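Long-range contacts in hypothetical protein TM1070 (PDB 1NC7), which is of uncharacterised function but belongs to the Anabaena sensory rhodopsin transducer family, binds magnesium, and may take part in signalling, as proposed for the Anabaena transducer: residues D[28-32]-D[101-105]; D[45-51]-D[86-91]. All coordinates share one frame; numbering follows the deposited sequence.

Contact 1: D[28-32]-D[101-105]; sequences KWFFP and YSIMA
Phe-30 and Met-104, a selenomethionine here, lie side by side and point the same way on one face of an antiparallel pair inside the antiparallel sheet of this all-beta, ASRT-family fold. The side chain of Met-104 leaves with CG anti to the backbone N (chi1 166°), runs alongside the ring of Phe-30 and bends only at its last torsion; CG comes 3.5 Å from Phe-30 CE1. The selenium continues past the same corner, an oblique Met-aromatic contact with SE 4.9 Å from the centroid of the Phe-30 ring. On the other face Phe-31 and Ile-103 meet at their beta carbons, CB to CB 4.2 Å, and Trp-29 sets its CB beside that of Ala-105. Its indole packs on Val-112 and Met-113 of strand 110-121, while NE1 donates to Ala-26 O, just ahead in the chain, and Tyr-133 of the third subunit meets the ring edge-to-face. Two pairs of backbone bonds, Trp-29 with Ala-105 and Phe-31 with Ile-103, hold this register. At the Pro-32 end the side chain of Ser-102 adds a bond of its own and also pairs with Ser-85 of the second subunit: Ser-102 OG donates to Pro-32 O at 2.6 Å, 18° from the carbonyl plane.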
loop_
_atom_site.group_PDB
_atom_site.type_symbol
_atom_site.label_atom_id
_atom_site.label_comp_id
_atom_site.label_asym_id
_atom_site.label_seq_id
_atom_site.Cartn_x
_atom_site.Cartn_y
_atom_site.Cartn_z
ATOM N N LYS D 28 -1.115 14.409 11.374
ATOM C CA LYS D 28 -2.415 14.033 10.830
ATOM C C LYS D 28 -2.305 12.898 9.819
ATOM O O LYS D 28 -1.460 12.932 8.927
ATOM C CB LYS D 28 -3.088 15.243 10.182
ATOM C CG LYS D 28 -3.349 16.384 11.156
ATOM C CD LYS D 28 -4.154 17.495 10.500
ATOM C CE LYS D 28 -4.331 18.678 11.442
ATOM N NZ LYS D 28 -4.977 18.284 12.725
ATOM N N TRP D 29 -3.171 11.898 9.973
ATOM C CA TRP D 29 -3.185 10.731 9.092
ATOM C C TRP D 29 -4.592 10.448 8.581
ATOM O O TRP D 29 -5.570 10.633 9.305
ATOM C CB TRP D 29 -2.627 9.511 9.832
ATOM C CG TRP D 29 -1.170 9.643 10.100
ATOM C CD1 TRP D 29 -0.572 10.319 11.132
ATOM C CD2 TRP D 29 -0.111 9.172 9.263
ATOM N NE1 TRP D 29 0.794 10.300 10.980
ATOM C CE2 TRP D 29 1.104 9.603 9.841
ATOM C CE3 TRP D 29 -0.071 8.428 8.074
ATOM C CZ2 TRP D 29 2.346 9.318 9.266
ATOM C CZ3 TRP D 29 1.164 8.146 7.506
ATOM C CH2 TRP D 29 2.356 8.589 8.104
ATOM N N PHE D 30 -4.681 9.983 7.336
ATOM C CA PHE D 30 -5.968 9.729 6.692
ATOM C C PHE D 30 -6.033 8.380 5.979
ATOM O O PHE D 30 -5.116 8.011 5.242
ATOM C CB PHE D 30 -6.241 10.844 5.677
ATOM C CG PHE D 30 -6.202 12.229 6.267
ATOM C CD1 PHE D 30 -7.376 12.885 6.610
ATOM C CD2 PHE D 30 -4.987 12.866 6.495
ATOM C CE1 PHE D 30 -7.339 14.166 7.174
ATOM C CE2 PHE D 30 -4.937 14.142 7.058
ATOM C CZ PHE D 30 -6.115 14.792 7.398
ATOM N N PHE D 31 -7.133 7.663 6.195
ATOM C CA PHE D 31 -7.358 6.354 5.580
ATOM C C PHE D 31 -8.779 6.313 5.024
ATOM O O PHE D 31 -9.740 6.099 5.764
ATOM C CB PHE D 31 -7.186 5.249 6.625
ATOM C CG PHE D 31 -5.793 5.142 7.166
ATOM C CD1 PHE D 31 -4.827 4.405 6.492
ATOM C CD2 PHE D 31 -5.438 5.808 8.335
ATOM C CE1 PHE D 31 -3.522 4.332 6.976
ATOM C CE2 PHE D 31 -4.136 5.743 8.827
ATOM C CZ PHE D 31 -3.177 5.003 8.146
ATOM N N PRO D 32 -8.931 6.509 3.708
ATOM C CA PRO D 32 -10.265 6.493 3.100
ATOM C C PRO D 32 -11.056 5.189 3.113
ATOM O O PRO D 32 -12.283 5.223 3.215
ATOM C CB PRO D 32 -10.001 6.974 1.670
ATOM C CG PRO D 32 -8.787 7.847 1.820
ATOM C CD PRO D 32 -7.933 7.043 2.765
ATOM N N TYR D 101 -16.611 3.336 5.992
ATOM C CA TYR D 101 -16.231 4.545 6.704
ATOM C C TYR D 101 -14.832 4.969 6.277
ATOM O O TYR D 101 -14.187 4.292 5.470
ATOM C CB TYR D 101 -16.291 4.314 8.225
ATOM C CG TYR D 101 -15.344 3.258 8.768
ATOM C CD1 TYR D 101 -14.014 3.562 9.054
ATOM C CD2 TYR D 101 -15.783 1.958 9.006
ATOM C CE1 TYR D 101 -13.145 2.595 9.569
ATOM C CE2 TYR D 101 -14.925 0.986 9.518
ATOM C CZ TYR D 101 -13.613 1.310 9.797
ATOM O OH TYR D 101 -12.770 0.345 10.302
ATOM N N SER D 102 -14.397 6.117 6.780
ATOM C CA SER D 102 -13.066 6.638 6.497
ATOM C C SER D 102 -12.522 7.132 7.824
ATOM O O SER D 102 -13.290 7.433 8.739
ATOM C CB SER D 102 -13.116 7.787 5.492
ATOM O OG SER D 102 -13.518 7.323 4.218
ATOM N N ILE D 103 -11.201 7.221 7.926
ATOM C CA ILE D 103 -10.565 7.634 9.169
ATOM C C ILE D 103 -9.649 8.841 9.048
ATOM O O ILE D 103 -8.833 8.922 8.137
ATOM C CB ILE D 103 -9.686 6.493 9.742
ATOM C CG1 ILE D 103 -10.509 5.217 9.916
ATOM C CG2 ILE D 103 -9.070 6.922 11.069
ATOM C CD1 ILE D 103 -9.666 4.009 10.299
HETATM N N MSE D 104 -9.810 9.785 9.971
HETATM C CA MSE D 104 -8.928 10.939 10.049
HETATM C C MSE D 104 -8.398 10.864 11.474
HETATM O O MSE D 104 -9.174 10.800 12.428
HETATM C CB MSE D 104 -9.663 12.264 9.860
HETATM C CG MSE D 104 -8.790 13.450 10.283
HETATM SE SE MSE D 104 -9.549 15.195 9.977
HETATM C CE MSE D 104 -10.993 15.129 11.260
ATOM N N ALA D 105 -7.081 10.848 11.620
ATOM C CA ALA D 105 -6.474 10.775 12.938
ATOM C C ALA D 105 -5.615 12.006 13.168
ATOM O O ALA D 105 -4.807 12.374 12.318
ATOM C CB ALA D 105 -5.630 9.509 13.050
#

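Contact 2: D[45-51]-D[86-91]; sequences VSHESLC and LHLRLD
Strands 47-51 and 86-89 run antiparallel with their axes at 147°, joined by a reciprocal pair of backbone bonds between Leu-50 and Leu-88 and, where the second segment turns at Leu-90, by Leu-90 N to Glu-48 O at 3.0 Å. The guanidinium of Arg-89 lies flat on one face of the His-47 imidazole, centres 3.7 Å apart and planes 19° from parallel, with NE above the rim of the ring near CG and CD2. Bends at chi2 and chi3 fold the arginine back over the ring. Asp-91 fixes its rotation in a side-on salt bridge: NE reaches OD1 at 2.7 Å and NH2 reaches OD2, both oxygens being met on their syn sides. The ring is fixed as well, since His-47 ND1 donates almost straight, in the ring plane, to Val-45 O at 2.8 Å. Val-45 CG2 touches the edge of the guanidinium, and a water accepts from both Val-45 N and Arg-89 NH2. Strand 84-89 is outermost in the order of the antiparallel sheet, but its leucines pack on strands 60-68 and 74-80, so that the sheet closes on itself. Farther along the same face as His-47, Cys-51 SG sits over the face of the His-87 ring, 3.6 Å from its centroid; His-87 NE2 bonds to Tyr-101 O of the third subunit. Leucines occupy the other face, where Leu-50 CB meets Leu-90 CD2 at 3.9 Å and Ile-64 touches both Leu-50 and Leu-88. Leu-90 CD1 rests against CB of Glu-48, a residue whose OE2 is salt-bridged to Arg-117 NE.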
loop_
_atom_site.group_PDB
_atom_site.type_symbol
_atom_site.label_atom_id
_atom_site.label_comp_id
_atom_site.label_asym_id
_atom_site.label_seq_id
_atom_site.Cartn_x
_atom_site.Cartn_y
_atom_site.Cartn_z
ATOM N N VAL D 45 -11.518 -13.159 14.010
ATOM C CA VAL D 45 -12.717 -12.496 13.526
ATOM C C VAL D 45 -12.203 -11.439 12.556
ATOM O O VAL D 45 -11.091 -10.934 12.719
ATOM C CB VAL D 45 -13.501 -11.801 14.666
ATOM C CG1 VAL D 45 -13.999 -12.835 15.667
ATOM C CG2 VAL D 45 -12.619 -10.775 15.356
ATOM N N SER D 46 -12.986 -11.135 11.531
ATOM C CA SER D 46 -12.589 -10.119 10.564
ATOM C C SER D 46 -12.442 -8.805 11.317
ATOM O O SER D 46 -13.195 -8.521 12.246
ATOM C CB SER D 46 -13.649 -9.979 9.473
ATOM O OG SER D 46 -13.727 -11.157 8.692
ATOM N N HIS D 47 -11.471 -7.996 10.917
ATOM C CA HIS D 47 -11.255 -6.732 11.599
ATOM C C HIS D 47 -10.310 -5.840 10.827
ATOM O O HIS D 47 -9.820 -6.193 9.758
ATOM C CB HIS D 47 -10.651 -6.976 12.985
ATOM C CG HIS D 47 -9.282 -7.587 12.947
ATOM N ND1 HIS D 47 -9.077 -8.947 12.857
ATOM C CD2 HIS D 47 -8.052 -7.021 12.951
ATOM C CE1 HIS D 47 -7.778 -9.193 12.807
ATOM N NE2 HIS D 47 -7.134 -8.041 12.861
ATOM N N GLU D 48 -10.081 -4.660 11.385
ATOM C CA GLU D 48 -9.135 -3.716 10.824
ATOM C C GLU D 48 -8.291 -3.300 12.006
ATOM O O GLU D 48 -8.793 -3.189 13.126
ATOM C CB GLU D 48 -9.823 -2.488 10.228
ATOM C CG GLU D 48 -10.566 -2.771 8.941
ATOM C CD GLU D 48 -10.807 -1.521 8.121
ATOM O OE1 GLU D 48 -11.173 -0.484 8.710
ATOM O OE2 GLU D 48 -10.636 -1.576 6.884
ATOM N N SER D 49 -7.002 -3.115 11.760
ATOM C CA SER D 49 -6.097 -2.693 12.808
ATOM C C SER D 49 -5.459 -1.386 12.379
ATOM O O SER D 49 -4.810 -1.316 11.333
ATOM C CB SER D 49 -5.006 -3.741 13.049
ATOM O OG SER D 49 -5.540 -4.920 13.631
ATOM N N LEU D 50 -5.681 -0.342 13.169
ATOM C CA LEU D 50 -5.075 0.948 12.884
ATOM C C LEU D 50 -3.798 0.903 13.700
ATOM O O LEU D 50 -3.834 0.975 14.931
ATOM C CB LEU D 50 -5.966 2.097 13.361
ATOM C CG LEU D 50 -5.378 3.497 13.161
ATOM C CD1 LEU D 50 -5.119 3.746 11.678
ATOM C CD2 LEU D 50 -6.340 4.539 13.715
ATOM N N CYS D 51 -2.672 0.757 13.016
ATOM C CA CYS D 51 -1.395 0.659 13.698
ATOM C C CYS D 51 -0.705 2.003 13.763
ATOM O O CYS D 51 -0.535 2.684 12.750
ATOM C CB CYS D 51 -0.533 -0.385 13.001
ATOM S SG CYS D 51 -1.377 -1.987 12.953
ATOM N N LEU D 86 1.251 0.632 18.815
ATOM C CA LEU D 86 -0.124 0.381 19.213
ATOM C C LEU D 86 -0.903 -0.120 18.007
ATOM O O LEU D 86 -1.035 0.588 17.011
ATOM C CB LEU D 86 -0.795 1.648 19.754
ATOM C CG LEU D 86 -2.278 1.460 20.104
ATOM C CD1 LEU D 86 -2.416 0.452 21.235
ATOM C CD2 LEU D 86 -2.894 2.794 20.501
ATOM N N HIS D 87 -1.387 -1.354 18.080
ATOM C CA HIS D 87 -2.189 -1.903 16.991
ATOM C C HIS D 87 -3.624 -1.846 17.500
ATOM O O HIS D 87 -4.085 -2.747 18.199
ATOM C CB HIS D 87 -1.790 -3.351 16.670
ATOM C CG HIS D 87 -0.449 -3.483 16.011
ATOM N ND1 HIS D 87 -0.171 -4.468 15.087
ATOM C CD2 HIS D 87 0.698 -2.778 16.164
ATOM C CE1 HIS D 87 1.089 -4.364 14.699
ATOM N NE2 HIS D 87 1.638 -3.346 15.338
ATOM N N LEU D 88 -4.322 -0.770 17.152
ATOM C CA LEU D 88 -5.693 -0.568 17.609
ATOM C C LEU D 88 -6.730 -1.361 16.822
ATOM O O LEU D 88 -6.878 -1.183 15.612
ATOM C CB LEU D 88 -6.038 0.921 17.550
ATOM C CG LEU D 88 -7.424 1.320 18.058
ATOM C CD1 LEU D 88 -7.522 1.048 19.554
ATOM C CD2 LEU D 88 -7.661 2.791 17.766
ATOM N N ARG D 89 -7.443 -2.239 17.524
ATOM C CA ARG D 89 -8.483 -3.061 16.909
ATOM C C ARG D 89 -9.748 -2.228 16.741
ATOM O O ARG D 89 -10.446 -1.932 17.710
ATOM C CB ARG D 89 -8.763 -4.288 17.780
ATOM C CG ARG D 89 -7.694 -5.365 17.681
ATOM C CD ARG D 89 -7.792 -6.082 16.341
ATOM N NE ARG D 89 -9.014 -6.876 16.249
ATOM C CZ ARG D 89 -9.083 -8.180 16.495
ATOM N NH1 ARG D 89 -7.993 -8.853 16.844
ATOM N NH2 ARG D 89 -10.245 -8.813 16.402
ATOM N N LEU D 90 -10.038 -1.858 15.499
ATOM C CA LEU D 90 -11.196 -1.028 15.194
ATOM C C LEU D 90 -12.538 -1.735 15.332
ATOM O O LEU D 90 -13.579 -1.081 15.397
ATOM C CB LEU D 90 -11.054 -0.442 13.787
ATOM C CG LEU D 90 -9.768 0.358 13.542
ATOM C CD1 LEU D 90 -9.803 0.969 12.150
ATOM C CD2 LEU D 90 -9.624 1.453 14.585
ATOM N N ASP D 91 -12.515 -3.063 15.376
ATOM C CA ASP D 91 -13.739 -3.850 15.517
ATOM C C ASP D 91 -14.227 -3.900 16.964
ATOM O O ASP D 91 -15.284 -4.465 17.249
ATOM C CB ASP D 91 -13.511 -5.280 15.012
ATOM C CG ASP D 91 -12.404 -5.994 15.764
ATOM O OD1 ASP D 91 -11.305 -5.416 15.894
ATOM O OD2 ASP D 91 -12.625 -7.137 16.216
HETATM O O HOH W 1 -9.331 -11.805 15.598
#

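How the contacts relate
Contacts 1 and 2 belong to the same antiparallel sheet, their centres about 14 Å apart, with strands 84-89 and 101-107 consecutive in the chain. Their apolar faces meet: Phe-31 CE2 packs 3.6 Å from Leu-50 CD1, and Ile-103 CD1 lies equally close to Leu-90 CD1. Tyr-101 OH also lies 2.4 Å from Glu-48 OE1, unusually short, so a hydrogen bond there is doubtful. Both lie near residues of known magnesium sites, although this chain carries no ion there in the model: the side chain of Thr-129 is about 7 Å from those of Phe-31 and Cys-51, and that of Leu-127 about 6 Å from that of His-47.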